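Local coordinates for mitogen-activated protein kinase, putative (Map kinase-like protein) (Leishmania major, PDB 3PG1) that probably transfers phosphate from ATP to serine or threonine residues of target proteins, as a parasite member of the MAP kinase family, at residues 199-211 / 258-270. Residues are numbered along the deposited sequence; the frame is centred on the assembly and turned at random.
Sequences YRAPELVMQFKGF and VVMFSSPSARDYL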
loop_
_atom_site.group_PDB
_atom_site.type_symbol
_atom_site.label_atom_id
_atom_site.label_comp_id
_atom_site.label_asym_id
_atom_site.label_seq_id
_atom_site.Cartn_x
_atom_site.Cartn_y
_atom_site.Cartn_z
ATOM N N TYR A 199 -10.522 -5.786 -2.958
ATOM C CA TYR A 199 -10.256 -4.366 -3.256
ATOM C C TYR A 199 -9.684 -4.144 -4.638
ATOM O O TYR A 199 -9.277 -3.039 -4.924
ATOM C CB TYR A 199 -9.303 -3.779 -2.175
ATOM C CG TYR A 199 -9.821 -4.033 -0.770
ATOM C CD1 TYR A 199 -10.609 -3.090 -0.117
ATOM C CD2 TYR A 199 -9.563 -5.241 -0.115
ATOM C CE1 TYR A 199 -11.148 -3.349 1.146
ATOM C CE2 TYR A 199 -10.105 -5.514 1.138
ATOM C CZ TYR A 199 -10.886 -4.559 1.772
ATOM O OH TYR A 199 -11.401 -4.808 3.024
ATOM N N ARG A 200 -9.616 -5.194 -5.482
ATOM C CA ARG A 200 -9.014 -5.119 -6.815
ATOM C C ARG A 200 -9.986 -4.549 -7.820
ATOM O O ARG A 200 -11.119 -5.024 -7.944
ATOM C CB ARG A 200 -8.535 -6.511 -7.290
ATOM C CG ARG A 200 -7.516 -7.159 -6.360
ATOM C CD ARG A 200 -6.189 -7.432 -7.029
ATOM N NE ARG A 200 -5.295 -8.204 -6.160
ATOM C CZ ARG A 200 -4.558 -7.692 -5.175
ATOM N NH1 ARG A 200 -4.608 -6.394 -4.901
ATOM N NH2 ARG A 200 -3.797 -8.483 -4.429
ATOM N N ALA A 201 -9.501 -3.575 -8.584
ATOM C CA ALA A 201 -10.233 -2.882 -9.630
ATOM C C ALA A 201 -10.633 -3.918 -10.677
ATOM O O ALA A 201 -9.904 -4.901 -10.842
ATOM C CB ALA A 201 -9.334 -1.821 -10.247
ATOM N N PRO A 202 -11.748 -3.710 -11.400
ATOM C CA PRO A 202 -12.152 -4.680 -12.467
ATOM C C PRO A 202 -11.044 -5.010 -13.458
ATOM O O PRO A 202 -10.833 -6.185 -13.733
ATOM C CB PRO A 202 -13.335 -3.975 -13.142
ATOM C CG PRO A 202 -13.927 -3.157 -12.017
ATOM C CD PRO A 202 -12.738 -2.627 -11.274
ATOM N N GLU A 203 -10.246 -4.014 -13.878
ATOM C CA GLU A 203 -9.112 -4.279 -14.780
ATOM C C GLU A 203 -8.023 -5.180 -14.153
ATOM O O GLU A 203 -7.392 -5.915 -14.898
ATOM C CB GLU A 203 -8.513 -2.962 -15.389
ATOM C CG GLU A 203 -7.964 -1.956 -14.360
ATOM C CD GLU A 203 -8.921 -0.936 -13.756
ATOM O OE1 GLU A 203 -8.427 0.148 -13.378
ATOM O OE2 GLU A 203 -10.139 -1.212 -13.629
ATOM N N LEU A 204 -7.818 -5.173 -12.801
ATOM C CA LEU A 204 -6.841 -6.126 -12.213
ATOM C C LEU A 204 -7.469 -7.504 -12.094
ATOM O O LEU A 204 -6.781 -8.510 -12.272
ATOM C CB LEU A 204 -6.330 -5.673 -10.832
ATOM C CG LEU A 204 -5.477 -4.354 -10.819
ATOM C CD1 LEU A 204 -5.036 -4.054 -9.439
ATOM C CD2 LEU A 204 -4.189 -4.500 -11.704
ATOM N N VAL A 205 -8.791 -7.572 -11.801
ATOM C CA VAL A 205 -9.473 -8.891 -11.706
ATOM C C VAL A 205 -9.387 -9.536 -13.114
ATOM O O VAL A 205 -9.251 -10.756 -13.230
ATOM C CB VAL A 205 -10.970 -8.735 -11.241
ATOM C CG1 VAL A 205 -11.722 -10.084 -11.309
ATOM C CG2 VAL A 205 -11.067 -8.104 -9.822
ATOM N N MET A 206 -9.497 -8.700 -14.181
ATOM C CA MET A 206 -9.414 -9.171 -15.573
ATOM C C MET A 206 -7.974 -9.217 -16.107
ATOM O O MET A 206 -7.760 -9.360 -17.317
ATOM C CB MET A 206 -10.361 -8.387 -16.472
ATOM C CG MET A 206 -11.828 -8.493 -16.021
ATOM S SD MET A 206 -12.956 -7.689 -17.177
ATOM C CE MET A 206 -12.454 -5.939 -17.000
ATOM N N GLN A 207 -6.991 -9.131 -15.198
ATOM C CA GLN A 207 -5.560 -9.312 -15.501
ATOM C C GLN A 207 -5.044 -8.453 -16.650
ATOM O O GLN A 207 -4.167 -8.890 -17.394
ATOM C CB GLN A 207 -5.271 -10.831 -15.790
ATOM C CG GLN A 207 -5.680 -11.758 -14.657
ATOM C CD GLN A 207 -5.920 -13.204 -15.071
ATOM O OE1 GLN A 207 -6.088 -13.564 -16.263
ATOM N NE2 GLN A 207 -5.985 -14.057 -14.063
ATOM N N PHE A 208 -5.587 -7.238 -16.807
ATOM C CA PHE A 208 -5.126 -6.312 -17.844
ATOM C C PHE A 208 -3.702 -5.821 -17.539
ATOM O O PHE A 208 -3.411 -5.313 -16.452
ATOM C CB PHE A 208 -6.086 -5.132 -17.965
ATOM C CG PHE A 208 -5.791 -4.163 -19.081
ATOM C CD1 PHE A 208 -5.716 -4.597 -20.403
ATOM C CD2 PHE A 208 -5.698 -2.799 -18.828
ATOM C CE1 PHE A 208 -5.509 -3.683 -21.452
ATOM C CE2 PHE A 208 -5.456 -1.889 -19.881
ATOM C CZ PHE A 208 -5.346 -2.346 -21.178
ATOM N N LYS A 209 -2.810 -5.985 -18.494
ATOM C CA LYS A 209 -1.414 -5.581 -18.297
ATOM C C LYS A 209 -1.240 -4.037 -18.333
ATOM O O LYS A 209 -0.257 -3.524 -17.805
ATOM C CB LYS A 209 -0.510 -6.261 -19.351
ATOM C CG LYS A 209 -0.889 -5.973 -20.800
ATOM C CD LYS A 209 0.253 -5.365 -21.602
ATOM C CE LYS A 209 0.091 -5.599 -23.091
ATOM N NZ LYS A 209 -1.143 -4.971 -23.642
ATOM N N GLY A 210 -2.174 -3.338 -18.979
ATOM C CA GLY A 210 -2.120 -1.888 -19.131
ATOM C C GLY A 210 -2.783 -1.122 -17.991
ATOM O O GLY A 210 -3.230 0.019 -18.191
ATOM N N PHE A 211 -2.869 -1.725 -16.785
ATOM C CA PHE A 211 -3.497 -1.023 -15.645
ATOM C C PHE A 211 -2.669 0.234 -15.326
ATOM O O PHE A 211 -1.447 0.299 -15.609
ATOM C CB PHE A 211 -3.611 -1.916 -14.384
ATOM C CG PHE A 211 -2.264 -2.241 -13.799
ATOM C CD1 PHE A 211 -1.529 -3.337 -14.263
ATOM C CD2 PHE A 211 -1.720 -1.458 -12.788
ATOM C CE1 PHE A 211 -0.278 -3.641 -13.715
ATOM C CE2 PHE A 211 -0.467 -1.761 -12.246
ATOM C CZ PHE A 211 0.253 -2.837 -12.728
ATOM N N VAL A 258 -15.308 -3.716 -21.647
ATOM C CA VAL A 258 -14.709 -4.898 -21.027
ATOM C C VAL A 258 -13.497 -5.383 -21.850
ATOM O O VAL A 258 -12.437 -5.665 -21.285
ATOM C CB VAL A 258 -15.759 -6.002 -20.795
ATOM C CG1 VAL A 258 -15.140 -7.293 -20.276
ATOM C CG2 VAL A 258 -16.850 -5.519 -19.860
ATOM N N VAL A 259 -13.644 -5.456 -23.176
ATOM C CA VAL A 259 -12.549 -5.934 -24.020
ATOM C C VAL A 259 -11.341 -5.041 -23.964
ATOM O O VAL A 259 -10.239 -5.561 -23.948
ATOM C CB VAL A 259 -12.911 -6.480 -25.437
ATOM C CG1 VAL A 259 -14.332 -7.026 -25.508
ATOM C CG2 VAL A 259 -12.637 -5.468 -26.534
ATOM N N MET A 260 -11.534 -3.710 -23.803
ATOM C CA MET A 260 -10.404 -2.797 -23.650
ATOM C C MET A 260 -9.591 -2.970 -22.340
ATOM O O MET A 260 -8.443 -2.557 -22.311
ATOM C CB MET A 260 -10.851 -1.323 -23.672
ATOM C CG MET A 260 -11.461 -0.902 -24.955
ATOM S SD MET A 260 -11.852 0.885 -24.837
ATOM C CE MET A 260 -12.540 1.073 -26.327
ATOM N N PHE A 261 -10.189 -3.460 -21.258
ATOM C CA PHE A 261 -9.380 -3.563 -20.048
ATOM C C PHE A 261 -9.360 -4.970 -19.431
ATOM O O PHE A 261 -9.418 -5.126 -18.208
ATOM C CB PHE A 261 -9.564 -2.347 -19.077
ATOM C CG PHE A 261 -10.997 -1.990 -18.788
ATOM C CD1 PHE A 261 -11.682 -2.595 -17.737
ATOM C CD2 PHE A 261 -11.687 -1.096 -19.595
ATOM C CE1 PHE A 261 -13.023 -2.303 -17.496
ATOM C CE2 PHE A 261 -13.041 -0.832 -19.363
ATOM C CZ PHE A 261 -13.709 -1.460 -18.333
ATOM N N SER A 262 -9.244 -6.001 -20.318
ATOM C CA SER A 262 -9.127 -7.409 -19.949
ATOM C C SER A 262 -7.996 -8.031 -20.717
ATOM O O SER A 262 -7.717 -7.634 -21.845
ATOM C CB SER A 262 -10.421 -8.182 -20.210
ATOM O OG SER A 262 -10.905 -7.984 -21.526
ATOM N N SER A 263 -7.366 -9.038 -20.126
ATOM C CA SER A 263 -6.357 -9.814 -20.839
ATOM C C SER A 263 -7.099 -10.707 -21.850
ATOM O O SER A 263 -8.285 -10.980 -21.644
ATOM C CB SER A 263 -5.632 -10.720 -19.857
ATOM O OG SER A 263 -6.518 -11.711 -19.363
ATOM N N PRO A 264 -6.409 -11.256 -22.884
ATOM C CA PRO A 264 -7.072 -12.209 -23.805
ATOM C C PRO A 264 -7.705 -13.422 -23.102
ATOM O O PRO A 264 -8.759 -13.876 -23.528
ATOM C CB PRO A 264 -5.930 -12.648 -24.729
ATOM C CG PRO A 264 -4.994 -11.513 -24.726
ATOM C CD PRO A 264 -5.007 -11.020 -23.295
ATOM N N SER A 265 -7.073 -13.928 -22.032
ATOM C CA SER A 265 -7.577 -15.066 -21.240
ATOM C C SER A 265 -8.880 -14.680 -20.524
ATOM O O SER A 265 -9.816 -15.472 -20.502
ATOM C CB SER A 265 -6.547 -15.490 -20.198
ATOM O OG SER A 265 -5.381 -16.028 -20.799
ATOM N N ALA A 266 -8.935 -13.447 -19.942
ATOM C CA ALA A 266 -10.115 -12.959 -19.219
ATOM C C ALA A 266 -11.311 -12.729 -20.130
ATOM O O ALA A 266 -12.443 -13.031 -19.734
ATOM C CB ALA A 266 -9.793 -11.720 -18.420
ATOM N N ARG A 267 -11.061 -12.245 -21.366
ATOM C CA ARG A 267 -12.091 -12.064 -22.405
ATOM C C ARG A 267 -12.713 -13.405 -22.732
ATOM O O ARG A 267 -13.933 -13.501 -22.889
ATOM C CB ARG A 267 -11.476 -11.525 -23.698
ATOM C CG ARG A 267 -11.317 -10.041 -23.712
ATOM C CD ARG A 267 -10.417 -9.637 -24.855
ATOM N NE ARG A 267 -9.591 -8.464 -24.522
ATOM C CZ ARG A 267 -8.492 -8.148 -25.190
ATOM N NH1 ARG A 267 -8.065 -8.920 -26.186
ATOM N NH2 ARG A 267 -7.799 -7.067 -24.861
ATOM N N ASP A 268 -11.877 -14.453 -22.842
ATOM C CA ASP A 268 -12.391 -15.790 -23.122
ATOM C C ASP A 268 -13.178 -16.344 -21.928
ATOM O O ASP A 268 -14.152 -17.052 -22.139
ATOM C CB ASP A 268 -11.262 -16.733 -23.531
ATOM C CG ASP A 268 -10.748 -16.518 -24.949
ATOM O OD1 ASP A 268 -11.538 -16.033 -25.808
ATOM O OD2 ASP A 268 -9.578 -16.885 -25.216
ATOM N N TYR A 269 -12.782 -16.019 -20.694
ATOM C CA TYR A 269 -13.536 -16.480 -19.520
ATOM C C TYR A 269 -14.958 -15.884 -19.526
ATOM O O TYR A 269 -15.901 -16.533 -19.113
ATOM C CB TYR A 269 -12.879 -15.990 -18.199
ATOM C CG TYR A 269 -11.507 -16.548 -17.853
ATOM C CD1 TYR A 269 -11.091 -17.791 -18.328
ATOM C CD2 TYR A 269 -10.650 -15.853 -17.003
ATOM C CE1 TYR A 269 -9.837 -18.305 -18.005
ATOM C CE2 TYR A 269 -9.399 -16.366 -16.658
ATOM C CZ TYR A 269 -9.003 -17.600 -17.154
ATOM O OH TYR A 269 -7.769 -18.103 -16.823
ATOM N N LEU A 270 -15.054 -14.628 -19.955
ATOM C CA LEU A 270 -16.295 -13.842 -19.963
ATOM C C LEU A 270 -17.056 -13.914 -21.287
ATOM O O LEU A 270 -18.100 -13.267 -21.429
ATOM C CB LEU A 270 -15.953 -12.374 -19.625
ATOM C CG LEU A 270 -15.337 -12.116 -18.250
ATOM C CD1 LEU A 270 -14.582 -10.810 -18.239
ATOM C CD2 LEU A 270 -16.387 -12.158 -17.144
#
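Met206 meets Val258, Phe261, Ser262, Ala266 and Leu270, and illustrates how one unbranched side chain can bind a helix end to the link between helices 255-260 and 264-269. Its CB lies 3.7 Å from Ser262 CB, with Ala266 CB close by. With CG anti to the carbonyl carbon (chi1 -59°), SD reaches both Val258 CG1, at 3.8 Å, and Leu270 CD1, which lie to one side of it. A bend at chi3 then brings CE obliquely to the CD1 side of the Phe261 ring and 3.4 Å from Phe261 O, a buried carbonyl without a polar partner. The backbone adds a bond of its own: Ser263 N donates almost straight to Met206 O (2.9 Å), while Ser263, the N-cap of helix 264-269, accepts Ala266 N at its OG. Gln207, at positive phi, closes helix 202-205 in a Schellman motif and brings Phe208 round, where its ring takes Phe261 CA over one face in a CH-pi contact (3.8 Å to the centroid) and Gly210 N over the opposite face. Glu203 points its carboxylate into a salt bridge with Arg308. The contact thus joins helix 202-205, which packs against helix 214-229, to that link, with Leu270 and Val205 both resting on helix 239-250.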